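Local atomic coordinates of activated BY transcription factor SSRB (Salmonella enterica, PDB entry 2WNW), a protein that belongs to glycosyl hydrolase family 30 and combines a TIM-barrel domain with a beta-sandwich domain. Residues Tyr177-Arg182 / Gln228-Met233; Val188-Val193 / Glu232-Ile237. One frame throughout, in Å; residues are numbered along the deposited sequence.

Interaction 1 (Tyr177-Arg182 / Gln228-Met233)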
ATOM      1  N   TYR A 177     -15.339  18.163 -33.336  1.00 16.86           N
ATOM      2  CA  TYR A 177     -15.977  18.239 -32.029  1.00 16.82           C
ATOM      3  C   TYR A 177     -15.204  19.301 -31.239  1.00 17.33           C
ATOM      4  O   TYR A 177     -15.793  20.192 -30.624  1.00 17.30           O
ATOM      5  CB  TYR A 177     -15.871  16.881 -31.322  1.00 16.18           C
ATOM      6  CG  TYR A 177     -16.076  16.931 -29.820  1.00 16.33           C
ATOM      7  CD1 TYR A 177     -17.353  16.867 -29.264  1.00 17.43           C
ATOM      8  CD2 TYR A 177     -14.985  17.042 -28.955  1.00 17.40           C
ATOM      9  CE1 TYR A 177     -17.540  16.909 -27.882  1.00 15.56           C
ATOM     10  CE2 TYR A 177     -15.161  17.087 -27.573  1.00 17.41           C
ATOM     11  CZ  TYR A 177     -16.439  17.019 -27.045  1.00 16.60           C
ATOM     12  OH  TYR A 177     -16.614  17.047 -25.685  1.00 17.48           O
ATOM     13  N   LEU A 178     -13.876  19.204 -31.274  1.00 17.68           N
ATOM     14  CA  LEU A 178     -13.023  20.154 -30.564  1.00 17.55           C
ATOM     15  C   LEU A 178     -13.191  21.582 -31.089  1.00 19.36           C
ATOM     16  O   LEU A 178     -13.244  22.530 -30.307  1.00 19.99           O
ATOM     17  CB  LEU A 178     -11.553  19.730 -30.666  1.00 18.33           C
ATOM     18  CG  LEU A 178     -11.151  18.438 -29.942  1.00 18.00           C
ATOM     19  CD1 LEU A 178      -9.701  18.096 -30.257  1.00 19.13           C
ATOM     20  CD2 LEU A 178     -11.346  18.607 -28.439  1.00 18.75           C
ATOM     21  N   LEU A 179     -13.270  21.737 -32.409  1.00 20.19           N
ATOM     22  CA  LEU A 179     -13.447  23.062 -33.004  1.00 20.14           C
ATOM     23  C   LEU A 179     -14.814  23.627 -32.631  1.00 21.48           C
ATOM     24  O   LEU A 179     -14.948  24.811 -32.317  1.00 20.53           O
ATOM     25  CB  LEU A 179     -13.316  22.983 -34.526  1.00 21.90           C
ATOM     26  CG  LEU A 179     -11.938  22.554 -35.030  1.00 23.18           C
ATOM     27  CD1 LEU A 179     -11.966  22.401 -36.536  1.00 23.32           C
ATOM     28  CD2 LEU A 179     -10.900  23.586 -34.607  1.00 23.54           C
ATOM     29  N   GLU A 180     -15.827  22.767 -32.674  1.00 21.86           N
ATOM     30  CA  GLU A 180     -17.194  23.150 -32.325  1.00 24.21           C
ATOM     31  C   GLU A 180     -17.245  23.700 -30.899  1.00 23.56           C
ATOM     32  O   GLU A 180     -17.788  24.779 -30.655  1.00 22.83           O
ATOM     33  CB  GLU A 180     -18.112  21.931 -32.461  1.00 26.67           C
ATOM     34  CG  GLU A 180     -19.434  21.998 -31.699  1.00 31.58           C
ATOM     35  CD  GLU A 180     -20.318  23.159 -32.118  1.00 33.07           C
ATOM     36  OE1 GLU A 180     -20.171  23.658 -33.254  1.00 32.33           O
ATOM     37  OE2 GLU A 180     -21.179  23.561 -31.305  1.00 37.47           O
ATOM     38  N   TYR A 181     -16.672  22.960 -29.956  1.00 21.61           N
ATOM     39  CA  TYR A 181     -16.666  23.405 -28.572  1.00 21.45           C
ATOM     40  C   TYR A 181     -15.835  24.672 -28.367  1.00 21.69           C
ATOM     41  O   TYR A 181     -16.210  25.539 -27.578  1.00 22.11           O
ATOM     42  CB  TYR A 181     -16.177  22.278 -27.652  1.00 19.79           C
ATOM     43  CG  TYR A 181     -17.283  21.314 -27.256  1.00 20.00           C
ATOM     44  CD1 TYR A 181     -17.537  21.026 -25.916  1.00 21.09           C
ATOM     45  CD2 TYR A 181     -18.105  20.729 -28.220  1.00 19.52           C
ATOM     46  CE1 TYR A 181     -18.589  20.182 -25.544  1.00 21.85           C
ATOM     47  CE2 TYR A 181     -19.156  19.888 -27.861  1.00 20.42           C
ATOM     48  CZ  TYR A 181     -19.394  19.618 -26.523  1.00 21.47           C
ATOM     49  OH  TYR A 181     -20.438  18.795 -26.167  1.00 22.36           O
ATOM     50  N   ARG A 182     -14.722  24.799 -29.082  1.00 22.46           N
ATOM     51  CA  ARG A 182     -13.891  25.989 -28.938  1.00 24.03           C
ATOM     52  C   ARG A 182     -14.662  27.230 -29.393  1.00 24.91           C
ATOM     53  O   ARG A 182     -14.492  28.318 -28.836  1.00 24.96           O
ATOM     54  CB  ARG A 182     -12.590  25.845 -29.740  1.00 24.84           C
ATOM     55  CG  ARG A 182     -11.584  26.951 -29.447  1.00 29.82           C
ATOM     56  CD  ARG A 182     -10.166  26.566 -29.853  1.00 32.70           C
ATOM     57  NE  ARG A 182     -10.007  26.415 -31.296  1.00 34.07           N
ATOM     58  CZ  ARG A 182      -8.860  26.089 -31.885  1.00 34.84           C
ATOM     59  NH1 ARG A 182      -7.774  25.880 -31.151  1.00 34.94           N
ATOM     60  NH2 ARG A 182      -8.794  25.977 -33.204  1.00 34.01           N
ATOM     61  N   GLN A 228      -3.772  21.443 -36.160  1.00 25.48           N
ATOM     62  CA  GLN A 228      -4.724  22.426 -35.654  1.00 25.13           C
ATOM     63  C   GLN A 228      -4.072  23.299 -34.589  1.00 26.24           C
ATOM     64  O   GLN A 228      -4.699  24.211 -34.053  1.00 26.38           O
ATOM     65  CB  GLN A 228      -5.947  21.725 -35.053  1.00 25.06           C
ATOM     66  CG  GLN A 228      -6.723  20.879 -36.044  1.00 22.99           C
ATOM     67  CD  GLN A 228      -7.474  21.708 -37.070  1.00 22.90           C
ATOM     68  OE1 GLN A 228      -7.894  21.193 -38.102  1.00 22.79           O
ATOM     69  NE2 GLN A 228      -7.658  22.995 -36.784  1.00 22.99           N
ATOM     70  N   GLY A 229      -2.809  23.020 -34.290  1.00 28.05           N
ATOM     71  CA  GLY A 229      -2.112  23.793 -33.276  1.00 29.51           C
ATOM     72  C   GLY A 229      -2.551  23.390 -31.879  1.00 30.16           C
ATOM     73  O   GLY A 229      -2.451  24.177 -30.937  1.00 30.43           O
ATOM     74  N   MET A 230      -3.047  22.162 -31.751  1.00 28.46           N
ATOM     75  CA  MET A 230      -3.508  21.636 -30.468  1.00 28.52           C
ATOM     76  C   MET A 230      -2.487  20.629 -29.942  1.00 29.25           C
ATOM     77  O   MET A 230      -2.845  19.584 -29.399  1.00 28.73           O
ATOM     78  CB  MET A 230      -4.868  20.953 -30.643  1.00 27.59           C
ATOM     79  CG  MET A 230      -5.941  21.850 -31.251  1.00 28.80           C
ATOM     80  SD  MET A 230      -7.507  20.984 -31.523  1.00 28.84           S
ATOM     81  CE  MET A 230      -8.617  22.368 -31.798  1.00 28.85           C
ATOM     82  N   ASP A 231      -1.214  20.970 -30.109  1.00 30.05           N
ATOM     83  CA  ASP A 231      -0.091  20.132 -29.699  1.00 31.77           C
ATOM     84  C   ASP A 231      -0.074  19.728 -28.226  1.00 30.98           C
ATOM     85  O   ASP A 231       0.257  18.590 -27.894  1.00 30.39           O
ATOM     86  CB  ASP A 231       1.219  20.854 -30.020  1.00 35.73           C
ATOM     87  CG  ASP A 231       1.334  21.229 -31.482  1.00 40.24           C
ATOM     88  OD1 ASP A 231       1.937  20.451 -32.252  1.00 42.77           O
ATOM     89  OD2 ASP A 231       0.806  22.299 -31.862  1.00 41.83           O
ATOM     90  N   GLU A 232      -0.428  20.664 -27.351  1.00 29.28           N
ATOM     91  CA  GLU A 232      -0.410  20.426 -25.911  1.00 29.39           C
ATOM     92  C   GLU A 232      -1.513  19.525 -25.362  1.00 26.25           C
ATOM     93  O   GLU A 232      -1.569  19.274 -24.160  1.00 25.50           O
ATOM     94  CB  GLU A 232      -0.421  21.768 -25.178  1.00 32.50           C
ATOM     95  CG  GLU A 232       0.790  22.628 -25.508  1.00 38.74           C
ATOM     96  CD  GLU A 232       0.780  23.962 -24.790  1.00 42.67           C
ATOM     97  OE1 GLU A 232       1.753  24.729 -24.953  1.00 45.71           O
ATOM     98  OE2 GLU A 232      -0.199  24.244 -24.066  1.00 45.64           O
ATOM     99  N   MET A 233      -2.381  19.038 -26.239  1.00 22.82           N
ATOM    100  CA  MET A 233      -3.469  18.150 -25.834  1.00 21.75           C
ATOM    101  C   MET A 233      -2.909  16.886 -25.177  1.00 20.89           C
ATOM    102  O   MET A 233      -1.943  16.302 -25.672  1.00 19.89           O
ATOM    103  CB  MET A 233      -4.287  17.747 -27.062  1.00 21.60           C
ATOM    104  CG  MET A 233      -5.458  16.821 -26.772  1.00 20.00           C
ATOM    105  SD  MET A 233      -6.780  17.682 -25.916  1.00 21.00           S
ATOM    106  CE  MET A 233      -7.597  18.508 -27.297  1.00 22.29           C
TER
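Met230 carries this contact, its thioether running extended beyond CG (chi2 177°, chi3 165°) so that the terminal methyl reaches the flank of the helix that holds Leu178, Leu179 and Arg182. Met230 CE lies over one face of the Arg182 guanidinium, displaced toward its rim and 3.7 Å from Arg182 NH1; the two side chains meet tip to tip. The same methyl touches Leu179 CD2 at 3.8 Å, the two side chains crossing obliquely. One atom further back, Met230 SD sits 3.8 Å from Leu178 CD1 as these side chains slide past each other in opposite directions. Leu178 CD1 touches both methionines: Met233, bent at chi2 and chi3, brings its CE to 3.7 Å from the same methyl. At the outer margin the amide nitrogen Gln228 NE2 approaches Leu179 CD2 at 3.9 Å, with the side chains nearly perpendicular. No hydrogen bond joins the two segments; the contact is made by van der Waals packing.

The loop's shape sets up both methionines. Gly229, at positive phi (76°), ends the preceding helix in a Schellman motif, and a type I turn follows from Met230 to Met233, closed by Met233 N bonding to Met230 O at 3.2 Å. The guanidinium lies at the exposed end of the contact, whereas Leu178 and Met233 are buried. Leu225 of helix 210-227 packs on Leu178, Met230 and Met233, so helix 167-183 rests against both that helix and the loop leading from it into strand 234-239.

Interaction 2 (Val188-Val193 / Glu232-Ile237); sequences VQALSV and EMEIYI
Residues 190-192 and 234-237 run parallel, their axes 4.6 Å apart at closest approach and inclined by 24°, with Ala190, Leu191 and Ser192 beside Glu234, Ile235 and Tyr236. Glu234 N donates to Gln189 O almost straight (169°) but from above the carbonyl plane. Leu191 then bonds both ways along the neighbouring strand: its N reaches Glu234 O at 2.9 Å, and its O receives Tyr236 N at 2.8 Å, both within the acceptor's carbonyl plane. A weak bond from Val193 N to Tyr236 O ends the ladder. At its start a water donates to both Gln189 O and Glu232 O, bridging the chains where they splay.

On the face of Leu191 and Ile235, the Met233 side chain crosses Leu191 at about a right angle. Its sulfur presses on the backbone, Met233 SD lying 3.4 Å from Ala190 N, while CE turns toward Val188 O.

On the other face Ala190 CB meets the Tyr236 ring at its edge, 4.0 Å from CE2. Leu191 O also lies at this edge, in the ring plane. Tyr236 OH donates to Glu234 OE1 at 2.7 Å, above the carboxylate plane, tying together two residues of one strand. Salt bridges from Glu234 to Lys138 and Lys289 probably hold it ionised. Ser192 OG bonds to Ser142 and Asp239.

Such parallel pairing, with Val193 and Ile235 packed against helix 210-227 and Tyr236 turned inward onto Leu291, is that of neighbouring strands in the eight-stranded TIM barrel.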
ATOM      1  N   VAL A 188     -10.784  22.130 -24.601  1.00 22.76           N
ATOM      2  CA  VAL A 188     -10.524  20.795 -24.083  1.00 21.67           C
ATOM      3  C   VAL A 188      -9.014  20.619 -23.971  1.00 22.35           C
ATOM      4  O   VAL A 188      -8.270  21.021 -24.868  1.00 21.85           O
ATOM      5  CB  VAL A 188     -11.120  19.728 -25.030  1.00 21.75           C
ATOM      6  CG1 VAL A 188     -10.799  18.321 -24.528  1.00 21.36           C
ATOM      7  CG2 VAL A 188     -12.623  19.927 -25.131  1.00 20.81           C
ATOM      8  N   GLN A 189      -8.560  20.035 -22.868  1.00 20.70           N
ATOM      9  CA  GLN A 189      -7.134  19.837 -22.667  1.00 21.15           C
ATOM     10  C   GLN A 189      -6.725  18.374 -22.633  1.00 19.84           C
ATOM     11  O   GLN A 189      -5.535  18.060 -22.623  1.00 18.05           O
ATOM     12  CB  GLN A 189      -6.680  20.517 -21.374  1.00 23.70           C
ATOM     13  CG  GLN A 189      -6.975  22.005 -21.317  1.00 28.92           C
ATOM     14  CD  GLN A 189      -6.401  22.659 -20.075  1.00 32.87           C
ATOM     15  OE1 GLN A 189      -6.861  23.717 -19.649  1.00 37.40           O
ATOM     16  NE2 GLN A 189      -5.382  22.035 -19.494  1.00 34.60           N
ATOM     17  N   ALA A 190      -7.702  17.474 -22.617  1.00 18.85           N
ATOM     18  CA  ALA A 190      -7.390  16.051 -22.581  1.00 18.25           C
ATOM     19  C   ALA A 190      -8.428  15.205 -23.303  1.00 17.74           C
ATOM     20  O   ALA A 190      -9.598  15.578 -23.398  1.00 17.82           O
ATOM     21  CB  ALA A 190      -7.263  15.583 -21.137  1.00 19.01           C
ATOM     22  N   LEU A 191      -7.976  14.059 -23.801  1.00 16.50           N
ATOM     23  CA  LEU A 191      -8.829  13.113 -24.504  1.00 16.37           C
ATOM     24  C   LEU A 191      -8.444  11.697 -24.109  1.00 16.91           C
ATOM     25  O   LEU A 191      -7.341  11.457 -23.622  1.00 17.70           O
ATOM     26  CB  LEU A 191      -8.611  13.212 -26.017  1.00 17.62           C
ATOM     27  CG  LEU A 191      -8.863  14.508 -26.780  1.00 18.37           C
ATOM     28  CD1 LEU A 191      -8.257  14.391 -28.176  1.00 18.28           C
ATOM     29  CD2 LEU A 191     -10.354  14.770 -26.851  1.00 16.21           C
ATOM     30  N   SER A 192      -9.370  10.766 -24.298  1.00 16.08           N
ATOM     31  CA  SER A 192      -9.051   9.362 -24.107  1.00 15.98           C
ATOM     32  C   SER A 192      -9.488   8.843 -25.476  1.00 16.80           C
ATOM     33  O   SER A 192     -10.356   9.445 -26.118  1.00 16.25           O
ATOM     34  CB  SER A 192      -9.843   8.717 -22.960  1.00 17.46           C
ATOM     35  OG  SER A 192     -11.202   8.502 -23.277  1.00 17.84           O
ATOM     36  N   VAL A 193      -8.868   7.775 -25.957  1.00 16.75           N
ATOM     37  CA  VAL A 193      -9.217   7.233 -27.266  1.00 16.84           C
ATOM     38  C   VAL A 193     -10.605   6.615 -27.283  1.00 16.87           C
ATOM     39  O   VAL A 193     -11.371   6.811 -28.225  1.00 18.83           O
ATOM     40  CB  VAL A 193      -8.203   6.154 -27.711  1.00 16.90           C
ATOM     41  CG1 VAL A 193      -8.738   5.401 -28.926  1.00 19.57           C
ATOM     42  CG2 VAL A 193      -6.874   6.810 -28.045  1.00 19.54           C
ATOM     43  N   GLU A 232      -0.428  20.664 -27.351  1.00 29.28           N
ATOM     44  CA  GLU A 232      -0.410  20.426 -25.911  1.00 29.39           C
ATOM     45  C   GLU A 232      -1.513  19.525 -25.362  1.00 26.25           C
ATOM     46  O   GLU A 232      -1.569  19.274 -24.160  1.00 25.50           O
ATOM     47  CB  GLU A 232      -0.421  21.768 -25.178  1.00 32.50           C
ATOM     48  CG  GLU A 232       0.790  22.628 -25.508  1.00 38.74           C
ATOM     49  CD  GLU A 232       0.780  23.962 -24.790  1.00 42.67           C
ATOM     50  OE1 GLU A 232       1.753  24.729 -24.953  1.00 45.71           O
ATOM     51  OE2 GLU A 232      -0.199  24.244 -24.066  1.00 45.64           O
ATOM     52  N   MET A 233      -2.381  19.038 -26.239  1.00 22.82           N
ATOM     53  CA  MET A 233      -3.469  18.150 -25.834  1.00 21.75           C
ATOM     54  C   MET A 233      -2.909  16.886 -25.177  1.00 20.89           C
ATOM     55  O   MET A 233      -1.943  16.302 -25.672  1.00 19.89           O
ATOM     56  CB  MET A 233      -4.287  17.747 -27.062  1.00 21.60           C
ATOM     57  CG  MET A 233      -5.458  16.821 -26.772  1.00 20.00           C
ATOM     58  SD  MET A 233      -6.780  17.682 -25.916  1.00 21.00           S
ATOM     59  CE  MET A 233      -7.597  18.508 -27.297  1.00 22.29           C
ATOM     60  N   GLU A 234      -3.504  16.464 -24.064  1.00 19.85           N
ATOM     61  CA  GLU A 234      -3.049  15.239 -23.413  1.00 17.68           C
ATOM     62  C   GLU A 234      -3.922  14.107 -23.939  1.00 17.41           C
ATOM     63  O   GLU A 234      -5.117  14.297 -24.166  1.00 18.83           O
ATOM     64  CB  GLU A 234      -3.212  15.303 -21.887  1.00 19.52           C
ATOM     65  CG  GLU A 234      -2.419  16.385 -21.171  1.00 20.87           C
ATOM     66  CD  GLU A 234      -2.431  16.195 -19.662  1.00 22.94           C
ATOM     67  OE1 GLU A 234      -3.369  15.548 -19.145  1.00 21.24           O
ATOM     68  OE2 GLU A 234      -1.510  16.698 -18.985  1.00 23.54           O
ATOM     69  N   ILE A 235      -3.325  12.938 -24.144  1.00 16.52           N
ATOM     70  CA  ILE A 235      -4.082  11.781 -24.605  1.00 16.29           C
ATOM     71  C   ILE A 235      -3.872  10.623 -23.636  1.00 15.29           C
ATOM     72  O   ILE A 235      -2.734  10.276 -23.300  1.00 16.10           O
ATOM     73  CB  ILE A 235      -3.657  11.330 -26.018  1.00 16.47           C
ATOM     74  CG1 ILE A 235      -3.979  12.428 -27.040  1.00 18.34           C
ATOM     75  CG2 ILE A 235      -4.394  10.046 -26.393  1.00 16.80           C
ATOM     76  CD1 ILE A 235      -3.583  12.075 -28.473  1.00 17.68           C
ATOM     77  N   TYR A 236      -4.977  10.045 -23.177  1.00 14.94           N
ATOM     78  CA  TYR A 236      -4.945   8.919 -22.247  1.00 15.08           C
ATOM     79  C   TYR A 236      -5.485   7.667 -22.926  1.00 15.92           C
ATOM     80  O   TYR A 236      -6.341   7.752 -23.810  1.00 16.63           O
ATOM     81  CB  TYR A 236      -5.807   9.219 -21.013  1.00 15.29           C
ATOM     82  CG  TYR A 236      -5.256  10.299 -20.112  1.00 16.33           C
ATOM     83  CD1 TYR A 236      -4.488   9.973 -18.993  1.00 16.93           C
ATOM     84  CD2 TYR A 236      -5.475  11.644 -20.397  1.00 16.97           C
ATOM     85  CE1 TYR A 236      -3.947  10.969 -18.178  1.00 17.61           C
ATOM     86  CE2 TYR A 236      -4.940  12.647 -19.593  1.00 17.22           C
ATOM     87  CZ  TYR A 236      -4.178  12.302 -18.490  1.00 18.33           C
ATOM     88  OH  TYR A 236      -3.638  13.300 -17.707  1.00 18.37           O
ATOM     89  N   ILE A 237      -4.972   6.509 -22.516  1.00 15.15           N
ATOM     90  CA  ILE A 237      -5.434   5.235 -23.049  1.00 15.41           C
ATOM     91  C   ILE A 237      -5.969   4.384 -21.891  1.00 16.57           C
ATOM     92  O   ILE A 237      -5.917   4.807 -20.732  1.00 16.60           O
ATOM     93  CB  ILE A 237      -4.310   4.473 -23.797  1.00 16.19           C
ATOM     94  CG1 ILE A 237      -3.102   4.266 -22.882  1.00 14.80           C
ATOM     95  CG2 ILE A 237      -3.907   5.249 -25.055  1.00 17.53           C
ATOM     96  CD1 ILE A 237      -2.019   3.399 -23.507  1.00 15.15           C
TER
HETATM   97  O   HOH W   1      -3.358  19.702 -22.343  1.00 24.91           O

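Overall arrangement
From the N terminus the chain passes through helix 167-183, strand 190-192, helix 210-227 and strand 234-239 in turn. Interaction 1 closes the longer loop, from 177-182 to 228-233. Interaction 2, between 188-193 and 232-237, starts later and ends slightly later, so the two loops overlap and cross rather than nest, with Glu232 and Met233 shared. The first ties the outer helix to the entry loop of strand 234-239; the second zips that strand to its barrel neighbour. Their centres lie about 10 Å apart, and the two contacts touch where Leu178 CD2 packs 3.6 Å from Val188 CB, joining the helix layer to the barrel wall.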